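Local atomic coordinates of probable cell division protein WhiA (Thermotoga maritima, PDB entry 3HYI), a protein that is probably a DNA-binding protein involved in cell division and chromosome segregation, joining a degenerate homing-endonuclease domain to a helix-turn-helix domain. Residues I29-D41 and I49-L62. Numbering follows the deposited sequence.
Sequences ISELLGFIKARGD and IVFSLHSFAASRRL
The Phe-35 ring packs against Leu-62 of helix 56-62, whose CD1 lies over one face, near the rim, with Phe-35 CE1 4.0 Å from Leu-62 CB. Phe-51 points its ring edge at Ile-36 N, with Phe-35 CB 3.7 Å from Phe-51 CE1. Ile-49 CG2 and Leu-62 CD2 lie over opposite faces of the Phe-51 ring, while Ile-36 CG1 and Leu-32 CD1 close round its CZ. In a side-on salt bridge, Arg-61 NE gives Glu-31 OE1 a 2.9 Å bond, NH2 reaches OE2 on its syn lone pair, and the two planes lie 27° apart. Arg-116 also pairs with Glu-31 OE2, and the carbonyls of Val-18 and Val-20 hold Arg-61 NH1. Arg-39, bent at chi2 (-62°), curls back so that NH1 donates to Ser-52 O and, less straight (132°), to His-54 ND1, both at 3.0 Å; NH1 lies in the imidazole plane, but this second bond tilts out of the guanidinium plane. Replacing Arg-39 with an alanine would probably cost Ser-52 O and His-54 ND1 this donor and let the imidazole turn. Asp-41 and Val-50 bond reciprocally, and Ser-52 N continues the antiparallel pairing to Arg-39 O. Helix 25-39 probably corresponds to a LAGLIDADG helix; Phe-35 and Ala-38 touch Ser-121 of helix 108-122. The apolar core joins helix, strand and helix; the salt bridge ties the helices together, Arg-39 reaches strand 48-53 and His-54, and doubly paired Glu-31 is likely to stay ionised although buried.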
ATOM      1  N   ILE A  29      17.478 -26.992  -8.527  1.00 21.03           N
ATOM      2  CA  ILE A  29      16.975 -27.898  -7.491  1.00 21.00           C
ATOM      3  C   ILE A  29      16.535 -27.116  -6.251  1.00 20.94           C
ATOM      4  O   ILE A  29      15.559 -27.485  -5.596  1.00 21.03           O
ATOM      5  CB  ILE A  29      18.024 -28.966  -7.109  1.00 20.94           C
ATOM      6  CG1 ILE A  29      18.180 -29.985  -8.244  1.00 20.90           C
ATOM      7  CG2 ILE A  29      17.628 -29.690  -5.834  1.00 21.00           C
ATOM      8  CD1 ILE A  29      19.408 -30.858  -8.117  1.00 20.12           C
ATOM      9  N   SER A  30      17.249 -26.034  -5.941  1.00 20.87           N
ATOM     10  CA  SER A  30      16.884 -25.162  -4.827  1.00 20.62           C
ATOM     11  C   SER A  30      15.520 -24.516  -5.066  1.00 20.66           C
ATOM     12  O   SER A  30      14.685 -24.464  -4.159  1.00 20.58           O
ATOM     13  CB  SER A  30      17.952 -24.086  -4.604  1.00 20.62           C
ATOM     14  OG  SER A  30      17.668 -23.309  -3.454  1.00 19.99           O
ATOM     15  N   GLU A  31      15.288 -24.031  -6.283  1.00 20.68           N
ATOM     16  CA  GLU A  31      13.979 -23.466  -6.631  1.00 20.85           C
ATOM     17  C   GLU A  31      12.877 -24.523  -6.619  1.00 20.70           C
ATOM     18  O   GLU A  31      11.758 -24.243  -6.191  1.00 20.88           O
ATOM     19  CB  GLU A  31      14.012 -22.767  -7.991  1.00 20.84           C
ATOM     20  CG  GLU A  31      12.668 -22.153  -8.379  1.00 21.49           C
ATOM     21  CD  GLU A  31      12.714 -21.377  -9.670  1.00 22.11           C
ATOM     22  OE1 GLU A  31      11.631 -21.001 -10.159  1.00 22.59           O
ATOM     23  OE2 GLU A  31      13.820 -21.149 -10.201  1.00 22.34           O
ATOM     24  N   LEU A  32      13.192 -25.725  -7.097  1.00 20.58           N
ATOM     25  CA  LEU A  32      12.252 -26.847  -7.054  1.00 20.59           C
ATOM     26  C   LEU A  32      11.885 -27.188  -5.611  1.00 20.67           C
ATOM     27  O   LEU A  32      10.721 -27.436  -5.307  1.00 20.53           O
ATOM     28  CB  LEU A  32      12.842 -28.075  -7.751  1.00 20.53           C
ATOM     29  CG  LEU A  32      11.933 -29.305  -7.859  1.00 20.97           C
ATOM     30  CD1 LEU A  32      10.703 -29.007  -8.714  1.00 20.88           C
ATOM     31  CD2 LEU A  32      12.706 -30.496  -8.415  1.00 20.82           C
ATOM     32  N   LEU A  33      12.880 -27.186  -4.726  1.00 20.89           N
ATOM     33  CA  LEU A  33      12.650 -27.427  -3.301  1.00 20.99           C
ATOM     34  C   LEU A  33      11.671 -26.404  -2.729  1.00 21.13           C
ATOM     35  O   LEU A  33      10.846 -26.743  -1.881  1.00 21.03           O
ATOM     36  CB  LEU A  33      13.970 -27.387  -2.522  1.00 21.05           C
ATOM     37  CG  LEU A  33      13.896 -27.823  -1.055  1.00 21.38           C
ATOM     38  CD1 LEU A  33      13.628 -29.323  -0.952  1.00 21.78           C
ATOM     39  CD2 LEU A  33      15.174 -27.446  -0.315  1.00 21.67           C
ATOM     40  N   GLY A  34      11.764 -25.161  -3.203  1.00 21.30           N
ATOM     41  CA  GLY A  34      10.807 -24.115  -2.855  1.00 21.40           C
ATOM     42  C   GLY A  34       9.386 -24.494  -3.232  1.00 21.52           C
ATOM     43  O   GLY A  34       8.465 -24.339  -2.434  1.00 21.51           O
ATOM     44  N   PHE A  35       9.217 -24.988  -4.458  1.00 21.75           N
ATOM     45  CA  PHE A  35       7.938 -25.541  -4.919  1.00 21.74           C
ATOM     46  C   PHE A  35       7.500 -26.715  -4.044  1.00 22.11           C
ATOM     47  O   PHE A  35       6.342 -26.786  -3.624  1.00 22.18           O
ATOM     48  CB  PHE A  35       8.042 -26.025  -6.372  1.00 21.55           C
ATOM     49  CG  PHE A  35       7.794 -24.956  -7.405  1.00 21.19           C
ATOM     50  CD1 PHE A  35       6.525 -24.777  -7.943  1.00 20.58           C
ATOM     51  CD2 PHE A  35       8.833 -24.163  -7.873  1.00 20.77           C
ATOM     52  CE1 PHE A  35       6.290 -23.803  -8.914  1.00 20.83           C
ATOM     53  CE2 PHE A  35       8.608 -23.188  -8.844  1.00 20.84           C
ATOM     54  CZ  PHE A  35       7.333 -23.010  -9.365  1.00 20.57           C
ATOM     55  N   ILE A  36       8.432 -27.634  -3.782  1.00 22.46           N
ATOM     56  CA  ILE A  36       8.157 -28.825  -2.974  1.00 22.66           C
ATOM     57  C   ILE A  36       7.750 -28.466  -1.544  1.00 23.08           C
ATOM     58  O   ILE A  36       6.746 -28.969  -1.040  1.00 23.22           O
ATOM     59  CB  ILE A  36       9.374 -29.778  -2.922  1.00 22.62           C
ATOM     60  CG1 ILE A  36       9.634 -30.401  -4.296  1.00 22.33           C
ATOM     61  CG2 ILE A  36       9.151 -30.886  -1.892  1.00 22.56           C
ATOM     62  CD1 ILE A  36      10.877 -31.268  -4.346  1.00 21.75           C
ATOM     63  N   LYS A  37       8.529 -27.602  -0.898  1.00 23.66           N
ATOM     64  CA  LYS A  37       8.245 -27.197   0.483  1.00 24.19           C
ATOM     65  C   LYS A  37       6.905 -26.466   0.611  1.00 24.55           C
ATOM     66  O   LYS A  37       6.159 -26.691   1.566  1.00 24.61           O
ATOM     67  CB  LYS A  37       9.366 -26.311   1.035  1.00 24.31           C
ATOM     68  CG  LYS A  37      10.694 -27.025   1.298  1.00 24.80           C
ATOM     69  CD  LYS A  37      10.542 -28.194   2.257  1.00 25.13           C
ATOM     70  CE  LYS A  37      11.879 -28.592   2.863  1.00 25.89           C
ATOM     71  NZ  LYS A  37      11.818 -29.927   3.531  1.00 26.12           N
ATOM     72  N   ALA A  38       6.604 -25.599  -0.353  1.00 24.94           N
ATOM     73  CA  ALA A  38       5.383 -24.793  -0.315  1.00 25.25           C
ATOM     74  C   ALA A  38       4.132 -25.576  -0.723  1.00 25.58           C
ATOM     75  O   ALA A  38       3.113 -25.525  -0.031  1.00 25.46           O
ATOM     76  CB  ALA A  38       5.537 -23.556  -1.195  1.00 25.07           C
ATOM     77  N   ARG A  39       4.206 -26.292  -1.843  1.00 26.19           N
ATOM     78  CA  ARG A  39       3.013 -26.914  -2.435  1.00 26.66           C
ATOM     79  C   ARG A  39       3.170 -28.381  -2.849  1.00 27.07           C
ATOM     80  O   ARG A  39       2.296 -28.932  -3.519  1.00 27.08           O
ATOM     81  CB  ARG A  39       2.553 -26.077  -3.637  1.00 26.63           C
ATOM     82  CG  ARG A  39       1.957 -24.718  -3.264  1.00 26.71           C
ATOM     83  CD  ARG A  39       0.703 -24.867  -2.398  1.00 26.87           C
ATOM     84  NE  ARG A  39       0.032 -23.593  -2.147  1.00 27.21           N
ATOM     85  CZ  ARG A  39      -0.746 -22.955  -3.022  1.00 27.79           C
ATOM     86  NH1 ARG A  39      -0.958 -23.453  -4.235  1.00 27.95           N
ATOM     87  NH2 ARG A  39      -1.313 -21.802  -2.684  1.00 27.69           N
ATOM     88  N   GLY A  40       4.259 -29.018  -2.426  1.00 27.59           N
ATOM     89  CA  GLY A  40       4.517 -30.406  -2.781  1.00 28.06           C
ATOM     90  C   GLY A  40       4.059 -31.362  -1.699  1.00 28.56           C
ATOM     91  O   GLY A  40       4.448 -31.225  -0.539  1.00 28.64           O
ATOM     92  N   ASP A  41       3.213 -32.319  -2.074  1.00 29.10           N
ATOM     93  CA  ASP A  41       2.908 -33.451  -1.211  1.00 29.55           C
ATOM     94  C   ASP A  41       3.854 -34.574  -1.624  1.00 29.81           C
ATOM     95  O   ASP A  41       3.643 -35.236  -2.639  1.00 29.60           O
ATOM     96  CB  ASP A  41       1.441 -33.879  -1.345  1.00 29.62           C
ATOM     97  CG  ASP A  41       1.033 -34.909  -0.304  1.00 30.11           C
ATOM     98  OD1 ASP A  41       1.758 -35.081   0.702  1.00 31.26           O
ATOM     99  OD2 ASP A  41      -0.020 -35.553  -0.493  1.00 30.59           O
ATOM    100  N   ILE A  49       5.831 -36.857  -6.479  1.00 26.95           N
ATOM    101  CA  ILE A  49       5.544 -35.594  -5.821  1.00 26.43           C
ATOM    102  C   ILE A  49       4.284 -35.044  -6.469  1.00 25.97           C
ATOM    103  O   ILE A  49       4.226 -34.908  -7.691  1.00 25.77           O
ATOM    104  CB  ILE A  49       6.673 -34.558  -5.997  1.00 26.38           C
ATOM    105  CG1 ILE A  49       8.019 -35.138  -5.561  1.00 26.49           C
ATOM    106  CG2 ILE A  49       6.358 -33.304  -5.193  1.00 26.28           C
ATOM    107  CD1 ILE A  49       9.161 -34.146  -5.637  1.00 26.18           C
ATOM    108  N   VAL A  50       3.276 -34.748  -5.656  1.00 25.50           N
ATOM    109  CA  VAL A  50       2.068 -34.094  -6.133  1.00 25.15           C
ATOM    110  C   VAL A  50       2.140 -32.605  -5.801  1.00 24.87           C
ATOM    111  O   VAL A  50       2.190 -32.230  -4.629  1.00 24.72           O
ATOM    112  CB  VAL A  50       0.808 -34.704  -5.499  1.00 25.22           C
ATOM    113  CG1 VAL A  50      -0.414 -33.850  -5.810  1.00 25.08           C
ATOM    114  CG2 VAL A  50       0.608 -36.141  -5.986  1.00 25.26           C
ATOM    115  N   PHE A  51       2.162 -31.771  -6.841  1.00 24.44           N
ATOM    116  CA  PHE A  51       2.143 -30.318  -6.685  1.00 24.26           C
ATOM    117  C   PHE A  51       0.731 -29.778  -6.909  1.00 24.14           C
ATOM    118  O   PHE A  51       0.088 -30.109  -7.903  1.00 23.99           O
ATOM    119  CB  PHE A  51       3.086 -29.652  -7.687  1.00 24.27           C
ATOM    120  CG  PHE A  51       4.538 -29.967  -7.464  1.00 24.12           C
ATOM    121  CD1 PHE A  51       5.304 -29.192  -6.608  1.00 24.07           C
ATOM    122  CD2 PHE A  51       5.142 -31.026  -8.126  1.00 24.08           C
ATOM    123  CE1 PHE A  51       6.649 -29.473  -6.405  1.00 24.20           C
ATOM    124  CE2 PHE A  51       6.487 -31.313  -7.927  1.00 24.20           C
ATOM    125  CZ  PHE A  51       7.240 -30.535  -7.064  1.00 24.12           C
ATOM    126  N   SER A  52       0.264 -28.945  -5.982  1.00 23.97           N
ATOM    127  CA  SER A  52      -1.026 -28.270  -6.102  1.00 23.77           C
ATOM    128  C   SER A  52      -0.762 -26.785  -6.326  1.00 23.66           C
ATOM    129  O   SER A  52      -0.231 -26.118  -5.445  1.00 23.74           O
ATOM    130  CB  SER A  52      -1.849 -28.471  -4.829  1.00 23.76           C
ATOM    131  OG  SER A  52      -1.968 -29.849  -4.514  1.00 23.57           O
ATOM    132  N   LEU A  53      -1.122 -26.275  -7.502  1.00 23.45           N
ATOM    133  CA  LEU A  53      -0.779 -24.905  -7.890  1.00 23.30           C
ATOM    134  C   LEU A  53      -1.991 -24.127  -8.392  1.00 23.02           C
ATOM    135  O   LEU A  53      -2.731 -24.607  -9.247  1.00 23.26           O
ATOM    136  CB  LEU A  53       0.297 -24.922  -8.980  1.00 23.37           C
ATOM    137  CG  LEU A  53       1.632 -25.590  -8.630  1.00 23.71           C
ATOM    138  CD1 LEU A  53       2.534 -25.640  -9.856  1.00 23.89           C
ATOM    139  CD2 LEU A  53       2.337 -24.869  -7.477  1.00 23.79           C
ATOM    140  N   HIS A  54      -2.181 -22.921  -7.862  1.00 22.63           N
ATOM    141  CA  HIS A  54      -3.270 -22.041  -8.293  1.00 22.40           C
ATOM    142  C   HIS A  54      -2.827 -21.049  -9.369  1.00 22.05           C
ATOM    143  O   HIS A  54      -3.644 -20.288  -9.886  1.00 22.10           O
ATOM    144  CB  HIS A  54      -3.849 -21.298  -7.090  1.00 22.29           C
ATOM    145  CG  HIS A  54      -4.475 -22.204  -6.077  1.00 22.36           C
ATOM    146  ND1 HIS A  54      -3.735 -22.895  -5.144  1.00 22.06           N
ATOM    147  CD2 HIS A  54      -5.767 -22.546  -5.862  1.00 22.05           C
ATOM    148  CE1 HIS A  54      -4.543 -23.618  -4.390  1.00 22.35           C
ATOM    149  NE2 HIS A  54      -5.783 -23.423  -4.803  1.00 22.19           N
ATOM    150  N   SER A  55      -1.541 -21.072  -9.713  1.00 21.59           N
ATOM    151  CA  SER A  55      -0.980 -20.166 -10.711  1.00 21.24           C
ATOM    152  C   SER A  55      -0.534 -20.930 -11.956  1.00 20.95           C
ATOM    153  O   SER A  55       0.127 -21.965 -11.852  1.00 20.87           O
ATOM    154  CB  SER A  55       0.206 -19.417 -10.110  1.00 21.17           C
ATOM    155  OG  SER A  55       0.842 -18.597 -11.072  1.00 21.25           O
ATOM    156  N   PHE A  56      -0.903 -20.419 -13.128  1.00 20.59           N
ATOM    157  CA  PHE A  56      -0.426 -20.969 -14.399  1.00 20.45           C
ATOM    158  C   PHE A  56       1.030 -20.595 -14.652  1.00 20.23           C
ATOM    159  O   PHE A  56       1.777 -21.380 -15.233  1.00 20.18           O
ATOM    160  CB  PHE A  56      -1.296 -20.502 -15.569  1.00 20.41           C
ATOM    161  CG  PHE A  56      -2.638 -21.168 -15.620  1.00 20.67           C
ATOM    162  CD1 PHE A  56      -3.790 -20.481 -15.248  1.00 20.48           C
ATOM    163  CD2 PHE A  56      -2.753 -22.489 -16.028  1.00 20.35           C
ATOM    164  CE1 PHE A  56      -5.027 -21.100 -15.294  1.00 20.29           C
ATOM    165  CE2 PHE A  56      -3.987 -23.113 -16.071  1.00 20.30           C
ATOM    166  CZ  PHE A  56      -5.124 -22.419 -15.702  1.00 20.25           C
ATOM    167  N   ALA A  57       1.426 -19.396 -14.230  1.00 20.02           N
ATOM    168  CA  ALA A  57       2.828 -18.982 -14.301  1.00 19.94           C
ATOM    169  C   ALA A  57       3.700 -19.936 -13.482  1.00 19.88           C
ATOM    170  O   ALA A  57       4.746 -20.384 -13.949  1.00 19.73           O
ATOM    171  CB  ALA A  57       2.991 -17.555 -13.800  1.00 19.87           C
ATOM    172  N   ALA A  58       3.253 -20.242 -12.265  1.00 19.88           N
ATOM    173  CA  ALA A  58       3.940 -21.204 -11.398  1.00 19.99           C
ATOM    174  C   ALA A  58       4.010 -22.599 -12.026  1.00 19.98           C
ATOM    175  O   ALA A  58       5.042 -23.259 -11.956  1.00 19.87           O
ATOM    176  CB  ALA A  58       3.261 -21.275 -10.038  1.00 19.87           C
ATOM    177  N   SER A  59       2.914 -23.035 -12.644  1.00 20.20           N
ATOM    178  CA  SER A  59       2.856 -24.351 -13.288  1.00 20.42           C
ATOM    179  C   SER A  59       3.850 -24.452 -14.444  1.00 20.52           C
ATOM    180  O   SER A  59       4.527 -25.467 -14.601  1.00 20.52           O
ATOM    181  CB  SER A  59       1.441 -24.643 -13.802  1.00 20.44           C
ATOM    182  OG  SER A  59       0.471 -24.464 -12.782  1.00 20.59           O
ATOM    183  N   ARG A  60       3.929 -23.393 -15.245  1.00 20.69           N
ATOM    184  CA  ARG A  60       4.862 -23.332 -16.371  1.00 20.88           C
ATOM    185  C   ARG A  60       6.324 -23.290 -15.929  1.00 20.94           C
ATOM    186  O   ARG A  60       7.185 -23.878 -16.580  1.00 20.98           O
ATOM    187  CB  ARG A  60       4.564 -22.116 -17.243  1.00 20.82           C
ATOM    188  CG  ARG A  60       3.278 -22.239 -18.028  1.00 21.29           C
ATOM    189  CD  ARG A  60       3.229 -21.234 -19.159  1.00 21.60           C
ATOM    190  NE  ARG A  60       2.143 -21.542 -20.081  1.00 21.88           N
ATOM    191  CZ  ARG A  60       0.895 -21.090 -19.980  1.00 21.25           C
ATOM    192  NH1 ARG A  60       0.536 -20.283 -18.990  1.00 21.68           N
ATOM    193  NH2 ARG A  60      -0.002 -21.453 -20.887  1.00 20.69           N
ATOM    194  N   ARG A  61       6.598 -22.584 -14.837  1.00 20.97           N
ATOM    195  CA  ARG A  61       7.940 -22.556 -14.267  1.00 21.18           C
ATOM    196  C   ARG A  61       8.354 -23.938 -13.777  1.00 21.26           C
ATOM    197  O   ARG A  61       9.486 -24.365 -14.006  1.00 21.56           O
ATOM    198  CB  ARG A  61       8.021 -21.552 -13.112  1.00 21.09           C
ATOM    199  CG  ARG A  61       9.421 -21.367 -12.543  1.00 21.22           C
ATOM    200  CD  ARG A  61      10.350 -20.742 -13.564  1.00 21.43           C
ATOM    201  NE  ARG A  61      11.686 -20.502 -13.029  1.00 21.49           N
ATOM    202  CZ  ARG A  61      12.732 -20.113 -13.749  1.00 21.10           C
ATOM    203  NH1 ARG A  61      12.610 -19.920 -15.057  1.00 21.57           N
ATOM    204  NH2 ARG A  61      13.906 -19.929 -13.160  1.00 20.71           N
ATOM    205  N   LEU A  62       7.436 -24.625 -13.100  1.00 21.30           N
ATOM    206  CA  LEU A  62       7.690 -25.978 -12.610  1.00 21.42           C
ATOM    207  C   LEU A  62       8.029 -26.919 -13.758  1.00 21.48           C
ATOM    208  O   LEU A  62       8.933 -27.748 -13.637  1.00 21.62           O
ATOM    209  CB  LEU A  62       6.477 -26.512 -11.840  1.00 21.47           C
ATOM    210  CG  LEU A  62       6.610 -27.896 -11.200  1.00 21.33           C
ATOM    211  CD1 LEU A  62       7.736 -27.917 -10.173  1.00 21.47           C
ATOM    212  CD2 LEU A  62       5.291 -28.338 -10.573  1.00 21.07           C
TER